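Local coordinates for Ribose/Galactose Isomerase (Vibrio parahaemolyticus, PDB 3ONO) that isomerises ribose 5-phosphate as a sugar-phosphate isomerase of the LacAB/RpiB family, at the interface of chains A and B. Coordinates in Å, arbitrary orientation; residue numbers count along the deposited sequence, not the author numbering. Chains: chain A/B, Ribose/Galactose Isomerase.

The interface of chains A and B. Residues chain A 123-124, 126-127, 131; chain B 99, 102-103, 145.
The phenol ring of B:Tyr145 meets A:Glu126 at its rim, where OE1 of the carboxylate lies in the ring plane and the two planes differ by 14°. The two side chains approach tip to tip, but the modelled separation of the oxygens is too short to be reliable, and the nature of their pairing remains doubtful. Within chain B, CE2 of the same tyrosine lies at the edge of the B:Phe102 ring. The backbone N of B:Ser99 lies in plane at the edge of the A:Tyr131 ring, and A:Leu127 O, from the same helix as that tyrosine, sits above one face, toward the rim. The indole of A:Trp123 carries A:Ala124 CB over one face, toward the rim, and its CZ3 is 4.0 Å from B:Leu103 CD2.

A:Leu127 fills the centre. With CG anti to the carbonyl carbon and beside the backbone N (chi1 -67°), its two methyls point across the interface. CD1 reaches B:Phe102 CD2 at 3.3 Å, the two side chains crossing at about a right angle. The other branch, CD2, lies 3.5 Å from B:Tyr145 OH. B:Phe102 also passes A:Tyr131 at about a right angle, with its CB 3.6 Å from the phenol OH. Alongside, both methyls of B:Leu103 pack on A:Ala124 CB, CD1 at 3.7 Å.

A water links the hydroxyl OG of B:Ser99 to the carbonyl O of A:Ala124, with both legs 2.8 Å long. Helix 125-136 of chain A and the loop before it thus pack against helix 98-108 and the B:Tyr145 loop of chain B. Two-fold symmetry repeats this largely apolar patch with the chains exchanged, and the pair of patches probably helps hold the isomerase subunits together.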
ATOM      1  N   TRP A 123      -8.569   7.035  -8.762  0.54 28.43           N
ATOM      2  CA  TRP A 123      -9.733   7.734  -8.429  0.54 24.37           C
ATOM      3  C   TRP A 123      -9.564   7.952  -6.938  0.54 22.24           C
ATOM      4  O   TRP A 123      -9.170   7.038  -6.234  0.54 22.02           O
ATOM      5  CB  TRP A 123     -10.856   6.787  -8.783  0.54 24.44           C
ATOM      6  CG  TRP A 123     -12.132   7.286  -8.485  0.54 26.86           C
ATOM      7  CD1 TRP A 123     -12.866   8.145  -9.231  0.54 30.57           C
ATOM      8  CD2 TRP A 123     -12.898   6.962  -7.350  0.54 26.15           C
ATOM      9  NE1 TRP A 123     -14.048   8.395  -8.612  0.54 28.49           N
ATOM     10  CE2 TRP A 123     -14.096   7.667  -7.451  0.54 31.22           C
ATOM     11  CE3 TRP A 123     -12.683   6.142  -6.243  0.54 31.15           C
ATOM     12  CZ2 TRP A 123     -15.083   7.566  -6.501  0.54 29.86           C
ATOM     13  CZ3 TRP A 123     -13.661   6.049  -5.298  0.54 32.96           C
ATOM     14  CH2 TRP A 123     -14.847   6.761  -5.427  0.54 33.45           C
ATOM     15  N   ALA A 124      -9.751   9.185  -6.477  0.54 28.33           N
ATOM     16  CA  ALA A 124      -9.594   9.523  -5.047  0.54 29.02           C
ATOM     17  C   ALA A 124      -8.168   9.762  -4.468  0.54 28.87           C
ATOM     18  O   ALA A 124      -8.009   9.937  -3.273  0.54 29.89           O
ATOM     19  CB  ALA A 124     -10.406   8.545  -4.174  0.54 28.18           C
ATOM     20  N   GLU A 126      -6.310  12.390  -4.690  1.00 24.72           N
ATOM     21  CA  GLU A 126      -6.112  13.711  -4.116  1.00 23.18           C
ATOM     22  C   GLU A 126      -6.274  13.705  -2.586  1.00 23.15           C
ATOM     23  O   GLU A 126      -5.698  14.555  -1.909  1.00 24.89           O
ATOM     24  CB  GLU A 126      -7.061  14.740  -4.754  1.00 23.96           C
ATOM     25  CG  GLU A 126      -8.532  14.610  -4.369  1.00 28.78           C
ATOM     26  CD  GLU A 126      -9.242  13.506  -5.123  1.00 31.44           C
ATOM     27  OE1 GLU A 126     -10.453  13.306  -4.904  1.00 30.07           O
ATOM     28  OE2 GLU A 126      -8.594  12.844  -5.953  1.00 29.13           O
ATOM     29  N   LEU A 127      -7.093  12.785  -2.069  1.00 23.22           N
ATOM     30  CA  LEU A 127      -7.282  12.628  -0.627  1.00 24.79           C
ATOM     31  C   LEU A 127      -5.961  12.238   0.040  1.00 24.11           C
ATOM     32  O   LEU A 127      -5.564  12.819   1.047  1.00 23.61           O
ATOM     33  CB  LEU A 127      -8.323  11.555  -0.340  1.00 27.62           C
ATOM     34  CG  LEU A 127      -9.706  11.998  -0.816  1.00 33.09           C
ATOM     35  CD1 LEU A 127     -10.719  10.951  -0.431  1.00 36.12           C
ATOM     36  CD2 LEU A 127     -10.037  13.344  -0.204  1.00 33.56           C
ATOM     37  N   TYR A 131      -3.812  14.204   2.875  1.00 19.43           N
ATOM     38  CA  TYR A 131      -3.506  13.584   4.157  1.00 22.09           C
ATOM     39  C   TYR A 131      -1.983  13.551   4.385  1.00 22.03           C
ATOM     40  O   TYR A 131      -1.490  13.710   5.508  1.00 23.25           O
ATOM     41  CB  TYR A 131      -4.060  12.167   4.192  1.00 19.31           C
ATOM     42  CG  TYR A 131      -5.574  12.045   4.071  1.00 19.70           C
ATOM     43  CD1 TYR A 131      -6.404  13.167   4.110  1.00 25.51           C
ATOM     44  CD2 TYR A 131      -6.172  10.795   3.915  1.00 21.42           C
ATOM     45  CE1 TYR A 131      -7.803  13.023   4.010  1.00 24.70           C
ATOM     46  CE2 TYR A 131      -7.535  10.654   3.818  1.00 25.19           C
ATOM     47  CZ  TYR A 131      -8.344  11.761   3.849  1.00 28.81           C
ATOM     48  OH  TYR A 131      -9.711  11.571   3.757  1.00 28.36           O
TER
ATOM     49  N   SER B  99      -7.618   6.753   3.594  0.59 21.02           N
ATOM     50  CA  SER B  99      -8.611   7.137   2.587  0.59 20.51           C
ATOM     51  C   SER B  99      -9.644   6.024   2.318  0.59 19.07           C
ATOM     52  O   SER B  99     -10.718   6.287   1.764  0.59 19.48           O
ATOM     53  CB  SER B  99      -7.956   7.619   1.289  0.59 20.49           C
ATOM     54  OG  SER B  99      -7.701   6.543   0.413  0.59 24.27           O
ATOM     55  N   PHE B 102     -12.622   7.085   4.635  1.00 22.75           N
ATOM     56  CA  PHE B 102     -13.390   8.180   4.061  1.00 25.74           C
ATOM     57  C   PHE B 102     -14.279   7.711   2.905  1.00 24.19           C
ATOM     58  O   PHE B 102     -15.488   7.963   2.908  1.00 25.73           O
ATOM     59  CB  PHE B 102     -12.494   9.305   3.589  1.00 27.21           C
ATOM     60  CG  PHE B 102     -13.260  10.432   2.974  1.00 30.77           C
ATOM     61  CD1 PHE B 102     -13.983  11.300   3.773  1.00 35.68           C
ATOM     62  CD2 PHE B 102     -13.315  10.575   1.605  1.00 29.52           C
ATOM     63  CE1 PHE B 102     -14.717  12.321   3.207  1.00 36.14           C
ATOM     64  CE2 PHE B 102     -14.046  11.607   1.031  1.00 32.25           C
ATOM     65  CZ  PHE B 102     -14.741  12.470   1.825  1.00 32.10           C
ATOM     66  N   LEU B 103     -13.683   7.030   1.929  1.00 19.67           N
ATOM     67  CA  LEU B 103     -14.438   6.540   0.770  1.00 19.69           C
ATOM     68  C   LEU B 103     -15.528   5.556   1.189  1.00 21.91           C
ATOM     69  O   LEU B 103     -16.638   5.586   0.659  1.00 20.36           O
ATOM     70  CB  LEU B 103     -13.517   5.861  -0.241  1.00 18.67           C
ATOM     71  CG  LEU B 103     -12.532   6.811  -0.922  1.00 24.14           C
ATOM     72  CD1 LEU B 103     -11.555   6.029  -1.773  1.00 23.47           C
ATOM     73  CD2 LEU B 103     -13.324   7.849  -1.751  1.00 24.47           C
ATOM     74  N   TYR B 145     -18.845   9.929  -3.509  0.51 29.00           N
ATOM     75  CA  TYR B 145     -17.602  10.609  -3.760  0.51 26.36           C
ATOM     76  C   TYR B 145     -17.290  10.419  -5.207  0.51 27.15           C
ATOM     77  O   TYR B 145     -17.213   9.283  -5.680  0.51 23.74           O
ATOM     78  CB  TYR B 145     -16.492  10.126  -2.820  0.51 21.04           C
ATOM     79  CG  TYR B 145     -15.288  11.041  -2.875  0.51 20.16           C
ATOM     80  CD1 TYR B 145     -14.232  10.758  -3.719  0.51 19.48           C
ATOM     81  CD2 TYR B 145     -15.230  12.203  -2.110  0.51 17.88           C
ATOM     82  CE1 TYR B 145     -13.127  11.596  -3.797  0.51 20.09           C
ATOM     83  CE2 TYR B 145     -14.124  13.048  -2.174  0.51 23.43           C
ATOM     84  CZ  TYR B 145     -13.081  12.730  -3.022  0.51 23.47           C
ATOM     85  OH  TYR B 145     -11.992  13.557  -3.109  0.51 23.19           O
TER
HETATM   86  O   HOH W   1      -6.573   8.037  -1.727  1.00 36.33           O